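Local coordinates for protein 2,3-bisphosphoglycerate-independent phosphoglycerate mutase (Pyrococcus horikoshii, PDB 2ZKT) that probably interconverts 2-phosphoglycerate and 3-phosphoglycerate in glycolysis, as a metal-binding mutase that does not depend on 2,3-bisphosphoglycerate, at residues 11-16 / 62-67; 66-71 / 256-261. All coordinates share one frame; numbering follows the deposited sequence.

Contact 1: residues 11-16 / 62-67; sequences ILDGLG and TAHLSI. With ZN (zinc ion), chain G.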
# COMPACT_ATOMS: atom_id res chain seq x y z
N ILE B 11 -15.85 6.61 5.23
CA ILE B 11 -15.48 5.80 6.38
C ILE B 11 -14.98 4.40 6.00
O ILE B 11 -15.69 3.61 5.34
CB ILE B 11 -16.67 5.62 7.36
CG1 ILE B 11 -17.04 6.98 7.99
CG2 ILE B 11 -16.31 4.60 8.44
CD1 ILE B 11 -15.90 7.63 8.77
N LEU B 12 -13.75 4.10 6.42
CA LEU B 12 -13.14 2.81 6.17
C LEU B 12 -13.21 2.10 7.53
O LEU B 12 -12.32 2.23 8.36
CB LEU B 12 -11.69 2.97 5.71
CG LEU B 12 -11.53 3.92 4.51
CD1 LEU B 12 -10.12 3.80 4.00
CD2 LEU B 12 -12.52 3.57 3.41
N ASP B 13 -14.32 1.38 7.74
CA ASP B 13 -14.60 0.65 8.98
C ASP B 13 -13.39 -0.05 9.60
O ASP B 13 -12.67 -0.80 8.93
CB ASP B 13 -15.73 -0.36 8.71
CG ASP B 13 -16.63 -0.56 9.91
OD1 ASP B 13 -16.21 -1.27 10.85
OD2 ASP B 13 -17.76 -0.00 9.91
N GLY B 14 -13.16 0.22 10.89
CA GLY B 14 -12.05 -0.39 11.60
C GLY B 14 -10.66 -0.06 11.06
O GLY B 14 -9.70 -0.80 11.30
N LEU B 15 -10.55 1.06 10.35
CA LEU B 15 -9.27 1.49 9.76
C LEU B 15 -8.06 1.45 10.70
O LEU B 15 -7.04 0.83 10.40
CB LEU B 15 -9.42 2.90 9.19
CG LEU B 15 -8.22 3.44 8.41
CD1 LEU B 15 -7.87 2.48 7.26
CD2 LEU B 15 -8.57 4.82 7.87
N GLY B 16 -8.18 2.12 11.85
CA GLY B 16 -7.07 2.16 12.80
C GLY B 16 -6.53 0.81 13.25
O GLY B 16 -7.28 -0.16 13.41
N THR B 62 -22.64 3.38 17.98
CA THR B 62 -22.28 4.58 18.75
C THR B 62 -21.16 5.39 18.05
O THR B 62 -21.11 6.63 18.16
CB THR B 62 -21.81 4.20 20.19
OG1 THR B 62 -20.65 3.34 20.11
CG2 THR B 62 -22.93 3.49 20.96
N ALA B 63 -20.27 4.70 17.34
CA ALA B 63 -19.17 5.37 16.63
C ALA B 63 -19.72 6.21 15.48
O ALA B 63 -19.20 7.29 15.19
CB ALA B 63 -18.16 4.33 16.09
N HIS B 64 -20.76 5.70 14.83
CA HIS B 64 -21.34 6.41 13.69
C HIS B 64 -22.25 7.58 14.12
O HIS B 64 -22.39 8.58 13.42
CB HIS B 64 -22.12 5.42 12.81
CG HIS B 64 -21.19 4.77 11.81
ND1 HIS B 64 -20.65 3.53 11.96
CD2 HIS B 64 -20.74 5.29 10.58
CE1 HIS B 64 -19.91 3.31 10.85
NE2 HIS B 64 -19.95 4.34 10.01
N LEU B 65 -22.91 7.44 15.30
CA LEU B 65 -23.66 8.59 15.79
C LEU B 65 -22.68 9.75 16.00
O LEU B 65 -22.97 10.92 15.77
CB LEU B 65 -24.30 8.25 17.15
CG LEU B 65 -25.64 7.49 17.07
CD1 LEU B 65 -26.05 6.94 18.43
CD2 LEU B 65 -26.82 8.34 16.60
N SER B 66 -21.49 9.36 16.50
CA SER B 66 -20.43 10.33 16.75
C SER B 66 -19.93 10.95 15.43
O SER B 66 -19.84 12.17 15.29
CB SER B 66 -19.29 9.61 17.47
OG SER B 66 -18.25 10.54 17.78
N ILE B 67 -19.60 10.10 14.46
CA ILE B 67 -19.12 10.55 13.16
C ILE B 67 -20.13 11.48 12.47
O ILE B 67 -19.73 12.42 11.78
CB ILE B 67 -18.86 9.33 12.23
CG1 ILE B 67 -17.71 8.48 12.79
CG2 ILE B 67 -18.56 9.80 10.81
CD1 ILE B 67 -16.35 9.18 12.87
ZN ZN G . -17.42 -0.34 12.53

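Contact 2: residues 66-71 / 256-261; sequences SIFGYD and KGVARA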
# COMPACT_ATOMS: atom_id res chain seq x y z
N SER B 66 -21.49 9.36 16.50
CA SER B 66 -20.43 10.33 16.75
C SER B 66 -19.93 10.95 15.43
O SER B 66 -19.84 12.17 15.29
CB SER B 66 -19.29 9.61 17.47
OG SER B 66 -18.25 10.54 17.78
N ILE B 67 -19.60 10.10 14.46
CA ILE B 67 -19.12 10.55 13.16
C ILE B 67 -20.13 11.48 12.47
O ILE B 67 -19.73 12.42 11.78
CB ILE B 67 -18.86 9.33 12.23
CG1 ILE B 67 -17.71 8.48 12.79
CG2 ILE B 67 -18.56 9.80 10.81
CD1 ILE B 67 -16.35 9.18 12.87
N PHE B 68 -21.43 11.23 12.67
CA PHE B 68 -22.46 12.09 12.04
C PHE B 68 -22.63 13.44 12.75
O PHE B 68 -23.41 14.28 12.29
CB PHE B 68 -23.81 11.36 11.97
CG PHE B 68 -23.83 10.22 10.98
CD1 PHE B 68 -23.38 10.40 9.68
CD2 PHE B 68 -24.29 8.96 11.37
CE1 PHE B 68 -23.37 9.33 8.75
CE2 PHE B 68 -24.29 7.88 10.47
CZ PHE B 68 -23.83 8.07 9.16
N GLY B 69 -21.92 13.62 13.87
CA GLY B 69 -21.97 14.88 14.61
C GLY B 69 -22.71 14.90 15.94
O GLY B 69 -22.94 15.96 16.52
N TYR B 70 -23.08 13.72 16.45
CA TYR B 70 -23.81 13.66 17.71
C TYR B 70 -22.94 13.16 18.86
O TYR B 70 -21.89 12.54 18.64
CB TYR B 70 -25.03 12.73 17.56
CG TYR B 70 -26.01 13.17 16.49
CD1 TYR B 70 -26.94 14.20 16.74
CD2 TYR B 70 -25.98 12.61 15.22
CE1 TYR B 70 -27.80 14.66 15.75
CE2 TYR B 70 -26.83 13.06 14.21
CZ TYR B 70 -27.74 14.08 14.48
OH TYR B 70 -28.59 14.51 13.47
N ASP B 71 -23.39 13.44 20.08
CA ASP B 71 -22.70 12.98 21.28
C ASP B 71 -23.31 11.61 21.60
O ASP B 71 -24.47 11.51 22.00
CB ASP B 71 -22.94 13.96 22.45
CG ASP B 71 -22.29 13.49 23.75
OD1 ASP B 71 -22.80 12.51 24.35
OD2 ASP B 71 -21.28 14.09 24.16
N LYS B 256 -26.62 1.44 7.95
CA LYS B 256 -27.70 2.01 7.13
C LYS B 256 -28.78 2.50 8.10
O LYS B 256 -29.42 3.54 7.87
CB LYS B 256 -28.30 0.94 6.22
CG LYS B 256 -27.33 0.34 5.21
CD LYS B 256 -27.98 -0.83 4.49
CE LYS B 256 -29.27 -0.40 3.79
NZ LYS B 256 -29.99 -1.57 3.20
N GLY B 257 -28.95 1.75 9.20
CA GLY B 257 -29.94 2.09 10.21
C GLY B 257 -29.65 3.41 10.90
O GLY B 257 -30.52 4.28 11.01
N VAL B 258 -28.42 3.57 11.38
CA VAL B 258 -28.03 4.81 12.04
C VAL B 258 -28.22 5.97 11.06
O VAL B 258 -28.82 6.99 11.39
CB VAL B 258 -26.55 4.76 12.51
CG1 VAL B 258 -26.14 6.12 13.08
CG2 VAL B 258 -26.39 3.66 13.58
N ALA B 259 -27.70 5.81 9.84
CA ALA B 259 -27.81 6.86 8.84
C ALA B 259 -29.28 7.24 8.61
O ALA B 259 -29.62 8.42 8.51
CB ALA B 259 -27.17 6.41 7.54
N ARG B 260 -30.15 6.23 8.52
CA ARG B 260 -31.58 6.48 8.30
C ARG B 260 -32.19 7.21 9.48
O ARG B 260 -32.93 8.18 9.31
CB ARG B 260 -32.34 5.16 8.05
CG ARG B 260 -32.40 4.78 6.57
CD ARG B 260 -32.86 3.34 6.33
NE ARG B 260 -32.86 3.04 4.89
CZ ARG B 260 -32.84 1.81 4.37
NH1 ARG B 260 -32.81 0.74 5.17
NH2 ARG B 260 -32.83 1.65 3.05
N ALA B 261 -31.86 6.74 10.69
CA ALA B 261 -32.38 7.37 11.90
C ALA B 261 -32.07 8.88 11.94
O ALA B 261 -32.92 9.67 12.34
CB ALA B 261 -31.82 6.68 13.14

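Contact 1: residues 11-16 / 62-67
Ile11, at the end of strand 6-12, faces Ile67 on helix 60-67, with their CA atoms 9.0 Å apart. The two backbones are bridged by side chains alone. Ile11 and Ile67 reach toward each other tip to tip, and CD1 of Ile11 lies 4.0 Å from CG2 of Ile67. The other branch, CG2, packs against His64. It stands anti to the backbone N (CG1 at chi1 -66°) and comes obliquely to the ring, 4.0 Å from His64 NE2. Asp13 OD2 approaches the edge of the same ring, 4.1 Å from His64 CE1, with the carboxylate and ring planes 33° apart. His64 ND1 turns back to bond Ser60 O in its own helix, which helps fix the ring. A type II turn from Leu12 to Leu15 carries Asp13. Asp13 holds the zinc ion unevenly, with OD1 at 2.3 Å and OD2 at 2.7 Å. OD2 also takes a weak hydrogen bond from His300 NE2. Ser60, Asp346 and His347 complete the metal site. A metal-binding aspartate just past the end of a central strand, facing a helix that starts at a metal-binding serine, is characteristic of the alkaline phosphatase superfamily.

Contact 2: residues 66-71 / 256-261
Phe68 meets Val258 and Ala259 where helix 60-67 ends against helix 253-261. Gly69 closes the first helix with a Schellman motif: it has positive phi (108°) and two bonds lead back into the last turn, one from its N to Ser66 O. Phe68 directly follows the last helical residue, and its CA is 8.1 Å from that of Ala259. The second helix begins its part here with Lys256, which points away from segment 66-71. Gly257 continues the helix, and its O accepts the N-H of Ala261. Val258 comes next and points toward the first segment. CG1 is anti to the backbone N (chi1 175°), which carries this methyl to the edge of the Phe68 ring, close to its plane. Phe82 of helix 80-86 also packs on Val258. Ala259 meets the ring obliquely, with its CA 4.0 Å from Phe68 CE2. Its methyl adds a second touch, CB lying 4.1 Å from Phe68 CZ. Arg260 and Ala261 carry the helix on without touching segment 66-71. Beyond the two helices, Phe264 and Phe298 extend an aromatic cluster round Phe68, Phe298 in an edge-to-face pair. Val258 CG1 rests beside one ring bond, 3.7 Å from Phe68 CE2 and 3.8 Å from Phe68 CD2.

In the fold
Helix 60-67 joins the two contacts, which share Ser66 and Ile67 and have centres about 10 Å apart. In contact 1 the helix packs beside the C-terminal end of strand 6-12, just before the zinc ligand Asp13. In contact 2 its C-terminal end meets helix 253-261. Val258 ties them directly: its CG1 lies 4.1 Å from His64 CB and also 4.1 Å from Leu65 N. Leu65 O and Tyr70 N are 2.9 Å apart, the probable second bond of the Schellman motif. The Asp13 side chain binds one zinc ion and comes within about 4 Å of another, whereas the Val258 side chain is about 10 Å from the zinc that Asp13 binds. Contact 2 is apolar packing farther from the metal site.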